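Local coordinates for putative carboxynorspermidine decarboxylase protein (Sinorhizobium meliloti, PDB 3MT1) that probably catalyses the pyridoxal 5'-phosphate-dependent decarboxylation of carboxynorspermidine and carboxyspermidine to norspermidine and spermidine as a homodimer, at residues Ala30-Ala35 with Leu229-Ala234; Thr74-Val79 with Asp94-Asn99; Val194-Gly199 with Val225-Glu230; Val244-Thr249 with Glu308-Gly313. All coordinates share one frame; numbering follows the deposited sequence.

Interaction 1 (Ala30-Ala35 with Leu229-Ala234); sequences AKALLA and LEPGEA. With SO4 (sulfate ion), chain D.
The puckered pyrrolidine ring of Pro231 turns its CD and CG edge to the backbone of Leu33, with CD 3.2 Å from Leu33 O, while the methyl of Ala32, one residue earlier, meets the same CD. Because a proline nitrogen carries no hydrogen, Leu33 O approaches the ring without gaining a bond from Pro231. The flat groups of the contact are peptides. Leu229 N donates to Lys31 O at 2.7 Å, nearly along the C=O axis, and Leu33 N returns a bond to Leu229 O at 2.9 Å, tilted 23° from that carbonyl plane. These two bonds make a parallel bridge between Ala32 and Leu229. At the proline the pairing thins to a weak bond from Ala35 N to Pro231 O (3.4 Å), and the Ala35 methyl rests 4.0 Å from Gly232 CA. Gly232 N and Glu233 N then donate to sulfate O3 and O2 respectively, the second at 2.8 Å. A side chain on Gly232 would run into sulfate O2. Strands 31-35 and 226-229 thus close the barrel, and main-chain N-H groups, with Tyr324 OH, grip a sulfate probably from the crystallisation liquor, probably where fold-type III decarboxylases bind the cofactor phosphate.

Interaction 2 (Thr74-Val79 with Asp94-Asn99); sequences THAYSV and DKIIFN
Strands 74-77 and 95-98 run parallel, their axes 4.7 Å apart and 18° askew, with His75 level with Lys95 and Ala76 with Ile96. Thr74 O receives Asp94 N at 2.8 Å and, weakly, Lys95 N; Ala76 N then donates to Lys95 O, and Ala76 O accepts Ile97 N at 2.8 Å. At the start of the pair Asp94 OD2 turns back to accept Thr74 N on its anti side, and it also meets Arg67 in a salt bridge. His75 and Lys95 both hold CG beside the backbone N (chi1 -74° and -69°), which makes their side chains run together: Lys95 CB sits 3.8 Å from the imidazole centroid, over one face, and CD reaches to 3.4 Å from NE2. Glu73 OE2 takes both a hydrogen bond with His75 NE2 and a salt bridge from Lys95 NZ. An alanine in place of His75 would probably leave the Lys95 methylenes without the ring they lie on and Glu73 without its imidazole partner. Farther on, Tyr77 CD1 packs 3.7 Å from Ile97 CG2. The pair forms strands three and four of the barrel, linked by helix 83-92, whose Val89 covers Ala76 and whose Ile86 and Val90 cover Ile96; strand 115-119 continues the sheet beyond 95-98.

Interaction 3 (Val194-Gly199 with Val225-Glu230); sequences VSLGGG and VQIYLE. With SO4 (sulfate ion), chain D.
Ser195 OG donates to Glu230 OE2 at 2.6 Å, meeting the oxygen on its anti side and 29° out of the carboxylate plane. The same hydroxyl accepts Gly197 N in an ST turn (3.2 Å), so the turn that leaves the strand also holds the group that grips the glutamate. With CG beside its backbone N (chi1 -72°) and the chain extended beyond, Glu230 lies alongside Gly197, CB 3.5 Å from Gly197 C. Its backbone N bonds to Gly197 O from above the carbonyl plane, at 2.8 Å. Gly198 has no room for a CB, which would clash with Glu230 O. Behind these residues, parallel strand pairing sets the register: Val194 N to Gln226 O, Tyr228 N to Val194 O, and Leu196 N to Tyr228 O at 2.8 Å. Apolar branches pack along it, Leu196 CD1 on Ile227 CG2 (3.8 Å) and Val194 CG2 on Val225 CG2, towards helices 170-190 and 209-223. Tyr228 instead reaches Lys95 with its hydroxyl. Helix 209-223 makes this a beta-alpha-beta unit of the barrel, and Gly199 N donating to sulfate O3 at 2.9 Å fits the glycine-rich phosphate-binding loop after strand seven in fold-type III enzymes.

Interaction 4 (Val244-Thr249 with Glu308-Gly313); sequences VTVLDT and EELKVG
Val246 and Val312 bury the largest areas here, and each sets its side chain against the other segment's backbone. Val246 turns towards the loop: CB lies 3.7 Å from Lys311 O, CG1 comes close to both that oxygen and Val312 CA, and CG2 meets Leu310 CD1 at 4.3 Å. Val312 answers with both methyls around one carbonyl, CG2 3.5 Å and CG1 3.6 Å from Leu247 O, an arrangement reached with CG1 anti to the backbone N (chi1 173°). CG2 also lies beside Asp248 CA. A smaller residue such as alanine in place of Val312 would probably open a gap beside Leu247 O, where both methyls now pack, and beside Asp248 CA, which CG2 meets. Strand 240-251 belongs to the mixed beta sheet of the C-terminal domain, and 308-313 is the loop that leads into strand 315-318, the antiparallel neighbour of 240-251. Just before that strand, Gly313 N donates to Val246 O at 2.9 Å; at its phi of 110° and psi of -15° a CB would be jammed against the carbonyl O of Val312, which calls for glycine. The methyl of Thr245 packs against Gly313 C at 3.7 Å. Leu310 is also held from outside, its N bonded to Tyr288 OH and its side chain against Ala257 and Ile316, while its carbonyl receives a weak bond from Thr249 OG1 (3.5 Å). The Asp248 carboxylate bonds to Ser100 and Ser102 of the second subunit, and Val312 packs on Arg106 of that subunit.

How the interactions relate
From the N terminus, the first strand of the barrel opens interaction 1 at 30-35. Interaction 2 then closes a short loop, joining strands three and four, wholly within the span of interaction 1. Interaction 3 opens inside that span at 194-199, joins strands seven and eight, and ends on the same stretch as interaction 1, sharing Leu229 and Glu230; interaction 1 ends at 229-234 and seals the barrel ring. Leu33 CD1, 3.5 Å from His75 ND1, joins interactions 1 and 2, and Lys95 NZ to Tyr228 OH, a probable hydrogen bond, joins 2 and 3. Interaction 4 follows in series, in the C-terminal beta domain, its nearest atoms about 17 Å from those of interaction 1; it and interaction 2 both touch the second subunit.

Interaction 1 (Ala30-Ala35 with Leu229-Ala234)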
loop_
_atom_site.group_PDB
_atom_site.type_symbol
_atom_site.label_atom_id
_atom_site.label_comp_id
_atom_site.label_asym_id
_atom_site.label_seq_id
_atom_site.Cartn_x
_atom_site.Cartn_y
_atom_site.Cartn_z
ATOM N N ALA B 30 19.826 -14.387 25.459
ATOM C CA ALA B 30 19.342 -13.171 24.835
ATOM C C ALA B 30 17.821 -13.312 24.754
ATOM O O ALA B 30 17.290 -14.429 24.790
ATOM C CB ALA B 30 19.966 -12.983 23.470
ATOM N N LYS B 31 17.109 -12.192 24.705
ATOM C CA LYS B 31 15.649 -12.253 24.584
ATOM C C LYS B 31 15.254 -11.852 23.165
ATOM O O LYS B 31 15.960 -11.121 22.530
ATOM C CB LYS B 31 14.984 -11.378 25.647
ATOM C CG LYS B 31 14.971 -12.034 27.050
ATOM C CD LYS B 31 14.424 -11.099 28.117
ATOM C CE LYS B 31 14.696 -11.643 29.506
ATOM N NZ LYS B 31 13.615 -12.594 29.893
ATOM N N ALA B 32 14.138 -12.372 22.672
ATOM C CA ALA B 32 13.683 -12.117 21.309
ATOM C C ALA B 32 12.289 -11.529 21.337
ATOM O O ALA B 32 11.388 -12.077 22.021
ATOM C CB ALA B 32 13.659 -13.417 20.491
ATOM N N LEU B 33 12.114 -10.443 20.578
ATOM C CA LEU B 33 10.831 -9.768 20.457
ATOM C C LEU B 33 10.379 -9.759 18.997
ATOM O O LEU B 33 11.168 -9.469 18.097
ATOM C CB LEU B 33 10.934 -8.347 20.986
ATOM C CG LEU B 33 11.654 -8.101 22.301
ATOM C CD1 LEU B 33 11.887 -6.606 22.544
ATOM C CD2 LEU B 33 10.879 -8.687 23.441
ATOM N N LEU B 34 9.114 -10.093 18.755
ATOM C CA LEU B 34 8.586 -10.049 17.391
ATOM C C LEU B 34 8.506 -8.590 16.951
ATOM O O LEU B 34 7.916 -7.787 17.653
ATOM C CB LEU B 34 7.182 -10.677 17.349
ATOM C CG LEU B 34 6.363 -10.633 16.053
ATOM C CD1 LEU B 34 7.137 -11.297 14.877
ATOM C CD2 LEU B 34 4.990 -11.276 16.231
ATOM N N ALA B 35 9.087 -8.238 15.815
ATOM C CA ALA B 35 8.897 -6.856 15.282
ATOM C C ALA B 35 7.554 -6.717 14.576
ATOM O O ALA B 35 7.369 -7.284 13.494
ATOM C CB ALA B 35 10.035 -6.441 14.359
ATOM N N LEU B 229 16.972 -9.239 20.871
ATOM C CA LEU B 229 16.934 -9.387 19.452
ATOM C C LEU B 229 15.534 -8.972 19.042
ATOM O O LEU B 229 14.579 -9.184 19.804
ATOM C CB LEU B 229 17.197 -10.827 19.084
ATOM C CG LEU B 229 18.592 -11.400 19.325
ATOM C CD1 LEU B 229 18.568 -12.876 19.049
ATOM C CD2 LEU B 229 19.668 -10.733 18.464
ATOM N N GLU B 230 15.412 -8.376 17.849
ATOM C CA GLU B 230 14.102 -7.965 17.308
ATOM C C GLU B 230 13.797 -8.685 16.000
ATOM O O GLU B 230 13.695 -8.063 14.946
ATOM C CB GLU B 230 14.103 -6.478 17.032
ATOM C CG GLU B 230 14.070 -5.560 18.229
ATOM C CD GLU B 230 14.322 -4.092 17.835
ATOM O OE1 GLU B 230 13.891 -3.654 16.726
ATOM O OE2 GLU B 230 14.963 -3.362 18.634
ATOM N N PRO B 231 13.669 -10.012 16.034
ATOM C CA PRO B 231 13.485 -10.602 14.700
ATOM C C PRO B 231 12.133 -10.299 14.058
ATOM O O PRO B 231 11.089 -10.675 14.598
ATOM C CB PRO B 231 13.559 -12.094 14.989
ATOM C CG PRO B 231 13.108 -12.209 16.485
ATOM C CD PRO B 231 13.750 -11.029 17.107
ATOM N N GLY B 232 12.152 -9.666 12.886
ATOM C CA GLY B 232 10.947 -9.554 12.055
ATOM C C GLY B 232 10.866 -10.715 11.079
ATOM O O GLY B 232 10.320 -11.791 11.372
ATOM N N GLU B 233 11.461 -10.511 9.919
ATOM C CA GLU B 233 11.563 -11.539 8.886
ATOM C C GLU B 233 11.995 -12.903 9.402
ATOM O O GLU B 233 11.473 -13.936 8.962
ATOM C CB GLU B 233 12.502 -11.070 7.786
ATOM C CG GLU B 233 12.425 -11.942 6.522
ATOM C CD GLU B 233 11.106 -11.778 5.705
ATOM O OE1 GLU B 233 10.544 -10.648 5.647
ATOM O OE2 GLU B 233 10.656 -12.804 5.117
ATOM N N ALA B 234 12.936 -12.944 10.329
ATOM C CA ALA B 234 13.419 -14.251 10.754
ATOM C C ALA B 234 12.381 -15.111 11.528
ATOM O O ALA B 234 12.494 -16.342 11.602
ATOM C CB ALA B 234 14.718 -14.118 11.517
HETATM S S SO4 D . 13.511 -7.424 10.057
HETATM O O1 SO4 D . 14.513 -7.109 9.048
HETATM O O2 SO4 D . 12.297 -7.928 9.440
HETATM O O3 SO4 D . 14.121 -8.474 10.881
HETATM O O4 SO4 D . 13.216 -6.260 10.904
#

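Interaction 2 (Thr74-Val79 with Asp94-Asn99)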
loop_
_atom_site.group_PDB
_atom_site.type_symbol
_atom_site.label_atom_id
_atom_site.label_comp_id
_atom_site.label_asym_id
_atom_site.label_seq_id
_atom_site.Cartn_x
_atom_site.Cartn_y
_atom_site.Cartn_z
ATOM N N THR B 74 6.797 -5.606 26.253
ATOM C CA THR B 74 6.526 -4.755 25.095
ATOM C C THR B 74 7.483 -3.575 25.038
ATOM O O THR B 74 7.653 -2.853 26.021
ATOM C CB THR B 74 5.022 -4.250 25.022
ATOM O OG1 THR B 74 4.898 -3.008 25.710
ATOM C CG2 THR B 74 4.048 -5.262 25.608
ATOM N N HIS B 75 8.110 -3.394 23.884
ATOM C CA HIS B 75 9.060 -2.286 23.650
ATOM C C HIS B 75 8.447 -1.330 22.670
ATOM O O HIS B 75 7.848 -1.748 21.675
ATOM C CB HIS B 75 10.391 -2.782 23.084
ATOM C CG HIS B 75 11.258 -3.471 24.088
ATOM N ND1 HIS B 75 12.633 -3.533 23.965
ATOM C CD2 HIS B 75 10.949 -4.109 25.250
ATOM C CE1 HIS B 75 13.129 -4.212 24.988
ATOM N NE2 HIS B 75 12.128 -4.561 25.787
ATOM N N ALA B 76 8.581 -0.049 22.966
ATOM C CA ALA B 76 8.086 0.978 22.070
ATOM C C ALA B 76 9.234 1.752 21.453
ATOM O O ALA B 76 10.182 2.110 22.141
ATOM C CB ALA B 76 7.119 1.919 22.813
ATOM N N TYR B 77 9.155 1.992 20.155
ATOM C CA TYR B 77 10.100 2.859 19.478
ATOM C C TYR B 77 9.336 3.783 18.555
ATOM O O TYR B 77 8.251 3.438 18.066
ATOM C CB TYR B 77 11.090 2.048 18.650
ATOM C CG TYR B 77 11.982 2.915 17.772
ATOM C CD1 TYR B 77 12.928 3.777 18.330
ATOM C CD2 TYR B 77 11.863 2.882 16.372
ATOM C CE1 TYR B 77 13.744 4.568 17.536
ATOM C CE2 TYR B 77 12.661 3.677 15.563
ATOM C CZ TYR B 77 13.608 4.522 16.148
ATOM O OH TYR B 77 14.415 5.311 15.327
ATOM N N SER B 78 9.882 4.965 18.322
ATOM C CA SER B 78 9.338 5.837 17.303
ATOM C C SER B 78 10.413 6.770 16.846
ATOM O O SER B 78 11.319 7.075 17.603
ATOM C CB SER B 78 8.132 6.652 17.792
ATOM O OG SER B 78 7.676 7.540 16.761
ATOM N N VAL B 79 10.293 7.216 15.603
ATOM C CA VAL B 79 11.141 8.260 15.067
ATOM C C VAL B 79 10.744 9.586 15.715
ATOM O O VAL B 79 11.609 10.363 16.092
ATOM C CB VAL B 79 11.040 8.303 13.534
ATOM C CG1 VAL B 79 11.792 9.431 12.992
ATOM C CG2 VAL B 79 11.609 7.034 12.954
ATOM N N ASP B 94 6.925 -1.551 28.441
ATOM C CA ASP B 94 7.876 -1.789 29.532
ATOM C C ASP B 94 9.185 -1.062 29.306
ATOM O O ASP B 94 9.863 -0.660 30.235
ATOM C CB ASP B 94 8.152 -3.276 29.641
ATOM C CG ASP B 94 6.933 -4.038 30.075
ATOM O OD1 ASP B 94 6.350 -3.648 31.108
ATOM O OD2 ASP B 94 6.542 -5.003 29.386
ATOM N N LYS B 95 9.537 -0.903 28.048
ATOM C CA LYS B 95 10.677 -0.128 27.671
ATOM C C LYS B 95 10.219 0.813 26.580
ATOM O O LYS B 95 9.283 0.501 25.802
ATOM C CB LYS B 95 11.818 -1.049 27.230
ATOM C CG LYS B 95 12.380 -1.827 28.430
ATOM C CD LYS B 95 13.651 -2.589 28.115
ATOM C CE LYS B 95 14.149 -3.464 29.271
ATOM N NZ LYS B 95 13.155 -4.546 29.576
ATOM N N ILE B 96 10.842 1.991 26.552
ATOM C CA ILE B 96 10.558 2.988 25.527
ATOM C C ILE B 96 11.895 3.454 25.008
ATOM O O ILE B 96 12.846 3.580 25.770
ATOM C CB ILE B 96 9.697 4.166 26.066
ATOM C CG1 ILE B 96 9.192 5.031 24.895
ATOM C CG2 ILE B 96 10.451 4.989 27.073
ATOM C CD1 ILE B 96 8.157 6.074 25.300
ATOM N N ILE B 97 11.975 3.654 23.703
ATOM C CA ILE B 97 13.204 4.058 23.067
ATOM C C ILE B 97 12.983 5.308 22.246
ATOM O O ILE B 97 11.949 5.470 21.566
ATOM C CB ILE B 97 13.753 2.938 22.208
ATOM C CG1 ILE B 97 14.136 1.783 23.132
ATOM C CG2 ILE B 97 14.951 3.410 21.360
ATOM C CD1 ILE B 97 13.591 0.458 22.696
ATOM N N PHE B 98 13.952 6.216 22.360
ATOM C CA PHE B 98 13.871 7.493 21.686
ATOM C C PHE B 98 14.946 7.565 20.671
ATOM O O PHE B 98 16.040 7.013 20.865
ATOM C CB PHE B 98 13.995 8.656 22.644
ATOM C CG PHE B 98 13.034 8.593 23.782
ATOM C CD1 PHE B 98 11.745 9.085 23.641
ATOM C CD2 PHE B 98 13.416 8.027 25.008
ATOM C CE1 PHE B 98 10.846 9.022 24.701
ATOM C CE2 PHE B 98 12.540 7.964 26.055
ATOM C CZ PHE B 98 11.242 8.462 25.900
ATOM N N ASN B 99 14.611 8.264 19.588
ATOM C CA ASN B 99 15.451 8.385 18.412
ATOM C C ASN B 99 16.612 9.358 18.602
ATOM O O ASN B 99 17.631 9.264 17.921
ATOM C CB ASN B 99 14.593 8.810 17.219
ATOM C CG ASN B 99 15.282 8.564 15.893
ATOM O OD1 ASN B 99 15.540 7.416 15.529
ATOM N ND2 ASN B 99 15.583 9.641 15.160
HETATM O O HOH W 1 11.720 8.930 19.596
#

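Interaction 3 (Val194-Gly199 with Val225-Glu230)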
loop_
_atom_site.group_PDB
_atom_site.type_symbol
_atom_site.label_atom_id
_atom_site.label_comp_id
_atom_site.label_asym_id
_atom_site.label_seq_id
_atom_site.Cartn_x
_atom_site.Cartn_y
_atom_site.Cartn_z
ATOM N N VAL B 194 20.679 -3.799 26.025
ATOM C CA VAL B 194 20.944 -3.424 24.634
ATOM C C VAL B 194 20.054 -4.223 23.709
ATOM O O VAL B 194 19.876 -5.428 23.894
ATOM C CB VAL B 194 22.396 -3.740 24.216
ATOM C CG1 VAL B 194 22.599 -3.423 22.743
ATOM C CG2 VAL B 194 23.367 -2.926 25.029
ATOM N N SER B 195 19.494 -3.554 22.715
ATOM C CA SER B 195 18.740 -4.239 21.700
ATOM C C SER B 195 19.527 -4.185 20.421
ATOM O O SER B 195 19.876 -3.089 19.918
ATOM C CB SER B 195 17.393 -3.580 21.474
ATOM O OG SER B 195 17.059 -3.683 20.089
ATOM N N LEU B 196 19.804 -5.360 19.880
ATOM C CA LEU B 196 20.581 -5.417 18.666
ATOM C C LEU B 196 19.740 -5.366 17.401
ATOM O O LEU B 196 20.283 -5.526 16.326
ATOM C CB LEU B 196 21.494 -6.638 18.667
ATOM C CG LEU B 196 22.587 -6.561 19.722
ATOM C CD1 LEU B 196 23.330 -7.910 19.814
ATOM C CD2 LEU B 196 23.517 -5.376 19.432
ATOM N N GLY B 197 18.433 -5.128 17.529
ATOM C CA GLY B 197 17.539 -5.046 16.372
ATOM C C GLY B 197 17.285 -6.336 15.601
ATOM O O GLY B 197 17.428 -7.437 16.134
ATOM N N GLY B 198 16.903 -6.188 14.339
ATOM C CA GLY B 198 16.532 -7.295 13.500
ATOM C C GLY B 198 17.433 -7.358 12.290
ATOM O O GLY B 198 18.605 -6.973 12.337
ATOM N N GLY B 199 16.887 -7.849 11.191
ATOM C CA GLY B 199 17.647 -7.959 9.965
ATOM C C GLY B 199 18.653 -9.084 9.995
ATOM O O GLY B 199 19.431 -9.222 9.050
ATOM N N VAL B 225 25.142 -6.717 30.236
ATOM C CA VAL B 225 23.860 -6.206 29.737
ATOM C C VAL B 225 22.941 -7.361 29.320
ATOM O O VAL B 225 23.415 -8.430 28.956
ATOM C CB VAL B 225 24.026 -5.229 28.491
ATOM C CG1 VAL B 225 24.757 -3.912 28.857
ATOM C CG2 VAL B 225 24.692 -5.915 27.301
ATOM N N GLN B 226 21.632 -7.147 29.378
ATOM C CA GLN B 226 20.694 -8.071 28.741
ATOM C C GLN B 226 20.552 -7.749 27.227
ATOM O O GLN B 226 20.333 -6.592 26.831
ATOM C CB GLN B 226 19.334 -8.040 29.437
ATOM C CG GLN B 226 18.269 -8.854 28.724
ATOM C CD GLN B 226 18.456 -10.364 28.901
ATOM O OE1 GLN B 226 18.604 -10.851 30.033
ATOM N NE2 GLN B 226 18.418 -11.113 27.783
ATOM N N ILE B 227 20.698 -8.772 26.391
ATOM C CA ILE B 227 20.550 -8.576 24.971
ATOM C C ILE B 227 19.114 -8.827 24.555
ATOM O O ILE B 227 18.468 -9.773 25.009
ATOM C CB ILE B 227 21.528 -9.448 24.147
ATOM C CG1 ILE B 227 22.966 -8.978 24.355
ATOM C CG2 ILE B 227 21.212 -9.356 22.632
ATOM C CD1 ILE B 227 23.978 -9.861 23.666
ATOM N N TYR B 228 18.630 -7.929 23.707
ATOM C CA TYR B 228 17.383 -8.100 22.948
ATOM C C TYR B 228 17.656 -8.276 21.460
ATOM O O TYR B 228 18.484 -7.578 20.875
ATOM C CB TYR B 228 16.453 -6.928 23.171
ATOM C CG TYR B 228 15.917 -6.938 24.561
ATOM C CD1 TYR B 228 14.746 -7.635 24.878
ATOM C CD2 TYR B 228 16.589 -6.269 25.570
ATOM C CE1 TYR B 228 14.246 -7.643 26.175
ATOM C CE2 TYR B 228 16.106 -6.270 26.866
ATOM C CZ TYR B 228 14.948 -6.960 27.174
ATOM O OH TYR B 228 14.518 -6.957 28.489
ATOM N N LEU B 229 16.972 -9.239 20.871
ATOM C CA LEU B 229 16.934 -9.387 19.452
ATOM C C LEU B 229 15.534 -8.972 19.042
ATOM O O LEU B 229 14.579 -9.184 19.804
ATOM C CB LEU B 229 17.197 -10.827 19.084
ATOM C CG LEU B 229 18.592 -11.400 19.325
ATOM C CD1 LEU B 229 18.568 -12.876 19.049
ATOM C CD2 LEU B 229 19.668 -10.733 18.464
ATOM N N GLU B 230 15.412 -8.376 17.849
ATOM C CA GLU B 230 14.102 -7.965 17.308
ATOM C C GLU B 230 13.797 -8.685 16.000
ATOM O O GLU B 230 13.695 -8.063 14.946
ATOM C CB GLU B 230 14.103 -6.478 17.032
ATOM C CG GLU B 230 14.070 -5.560 18.229
ATOM C CD GLU B 230 14.322 -4.092 17.835
ATOM O OE1 GLU B 230 13.891 -3.654 16.726
ATOM O OE2 GLU B 230 14.963 -3.362 18.634
HETATM S S SO4 D . 13.511 -7.424 10.057
HETATM O O1 SO4 D . 14.513 -7.109 9.048
HETATM O O2 SO4 D . 12.297 -7.928 9.440
HETATM O O3 SO4 D . 14.121 -8.474 10.881
HETATM O O4 SO4 D . 13.216 -6.260 10.904
#

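Interaction 4 (Val244-Thr249 with Glu308-Gly313)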
loop_
_atom_site.group_PDB
_atom_site.type_symbol
_atom_site.label_atom_id
_atom_site.label_comp_id
_atom_site.label_asym_id
_atom_site.label_seq_id
_atom_site.Cartn_x
_atom_site.Cartn_y
_atom_site.Cartn_z
ATOM N N VAL B 244 -3.043 -18.314 -5.145
ATOM C CA VAL B 244 -3.817 -17.648 -6.217
ATOM C C VAL B 244 -4.252 -18.601 -7.368
ATOM O O VAL B 244 -3.737 -19.715 -7.497
ATOM C CB VAL B 244 -3.078 -16.424 -6.852
ATOM C CG1 VAL B 244 -2.644 -15.414 -5.794
ATOM C CG2 VAL B 244 -1.878 -16.883 -7.688
ATOM N N THR B 245 -5.186 -18.131 -8.196
ATOM C CA THR B 245 -5.715 -18.879 -9.295
ATOM C C THR B 245 -5.396 -18.108 -10.554
ATOM O O THR B 245 -5.351 -16.887 -10.528
ATOM C CB THR B 245 -7.254 -19.069 -9.153
ATOM O OG1 THR B 245 -7.529 -19.798 -7.957
ATOM C CG2 THR B 245 -7.805 -19.885 -10.272
ATOM N N VAL B 246 -5.178 -18.823 -11.661
ATOM C CA VAL B 246 -5.053 -18.181 -12.973
ATOM C C VAL B 246 -6.447 -17.920 -13.490
ATOM O O VAL B 246 -7.321 -18.774 -13.374
ATOM C CB VAL B 246 -4.282 -19.051 -13.949
ATOM C CG1 VAL B 246 -4.370 -18.514 -15.380
ATOM C CG2 VAL B 246 -2.832 -19.166 -13.482
ATOM N N LEU B 247 -6.655 -16.724 -14.026
ATOM C CA LEU B 247 -7.959 -16.291 -14.506
ATOM C C LEU B 247 -8.003 -16.134 -16.034
ATOM O O LEU B 247 -9.051 -16.275 -16.646
ATOM C CB LEU B 247 -8.342 -14.963 -13.845
ATOM C CG LEU B 247 -8.473 -14.855 -12.337
ATOM C CD1 LEU B 247 -8.758 -13.447 -12.063
ATOM C CD2 LEU B 247 -9.591 -15.723 -11.784
ATOM N N ASP B 248 -6.867 -15.818 -16.639
ATOM C CA ASP B 248 -6.779 -15.691 -18.081
ATOM C C ASP B 248 -5.376 -15.965 -18.563
ATOM O O ASP B 248 -4.400 -15.814 -17.835
ATOM C CB ASP B 248 -7.235 -14.316 -18.567
ATOM C CG ASP B 248 -7.808 -14.357 -19.985
ATOM O OD1 ASP B 248 -8.315 -15.432 -20.430
ATOM O OD2 ASP B 248 -7.760 -13.296 -20.653
ATOM N N THR B 249 -5.295 -16.373 -19.817
ATOM C CA THR B 249 -4.041 -16.742 -20.424
ATOM C C THR B 249 -3.911 -15.941 -21.702
ATOM O O THR B 249 -4.908 -15.646 -22.337
ATOM C CB THR B 249 -4.032 -18.253 -20.611
ATOM O OG1 THR B 249 -3.421 -18.821 -19.439
ATOM C CG2 THR B 249 -3.303 -18.679 -21.860
ATOM N N GLU B 308 4.181 -27.564 -17.050
ATOM C CA GLU B 308 3.008 -27.663 -17.943
ATOM C C GLU B 308 2.379 -26.309 -18.205
ATOM O O GLU B 308 2.250 -25.470 -17.300
ATOM C CB GLU B 308 1.901 -28.560 -17.362
ATOM C CG GLU B 308 2.367 -29.821 -16.649
ATOM C CD GLU B 308 2.741 -29.557 -15.206
ATOM O OE1 GLU B 308 2.611 -28.388 -14.774
ATOM O OE2 GLU B 308 3.174 -30.508 -14.513
ATOM N N GLU B 309 1.962 -26.134 -19.452
ATOM C CA GLU B 309 1.099 -25.044 -19.871
ATOM C C GLU B 309 0.040 -24.704 -18.809
ATOM O O GLU B 309 -0.684 -25.594 -18.332
ATOM C CB GLU B 309 0.418 -25.437 -21.174
ATOM C CG GLU B 309 0.022 -24.274 -22.040
ATOM C CD GLU B 309 -1.144 -24.593 -22.942
ATOM O OE1 GLU B 309 -1.570 -25.774 -23.017
ATOM O OE2 GLU B 309 -1.636 -23.650 -23.590
ATOM N N LEU B 310 -0.032 -23.427 -18.440
ATOM C CA LEU B 310 -0.996 -22.961 -17.451
ATOM C C LEU B 310 -2.380 -22.744 -18.047
ATOM O O LEU B 310 -2.524 -22.186 -19.145
ATOM C CB LEU B 310 -0.530 -21.647 -16.814
ATOM C CG LEU B 310 0.651 -21.650 -15.863
ATOM C CD1 LEU B 310 0.847 -20.225 -15.373
ATOM C CD2 LEU B 310 0.443 -22.626 -14.693
ATOM N N LYS B 311 -3.394 -23.165 -17.305
ATOM C CA LYS B 311 -4.767 -23.069 -17.767
ATOM C C LYS B 311 -5.551 -22.241 -16.779
ATOM O O LYS B 311 -5.254 -22.249 -15.582
ATOM C CB LYS B 311 -5.419 -24.461 -17.874
ATOM C CG LYS B 311 -4.546 -25.583 -18.458
ATOM C CD LYS B 311 -4.851 -26.916 -17.722
ATOM C CE LYS B 311 -3.924 -28.068 -18.151
ATOM N NZ LYS B 311 -4.110 -28.407 -19.591
ATOM N N VAL B 312 -6.564 -21.538 -17.273
ATOM C CA VAL B 312 -7.533 -20.883 -16.407
ATOM C C VAL B 312 -8.021 -21.886 -15.333
ATOM O O VAL B 312 -8.469 -22.972 -15.665
ATOM C CB VAL B 312 -8.727 -20.316 -17.239
ATOM C CG1 VAL B 312 -9.855 -19.758 -16.325
ATOM C CG2 VAL B 312 -8.253 -19.265 -18.244
ATOM N N GLY B 313 -7.905 -21.527 -14.057
ATOM C CA GLY B 313 -8.333 -22.389 -12.955
ATOM C C GLY B 313 -7.166 -22.948 -12.156
ATOM O O GLY B 313 -7.341 -23.445 -11.056
#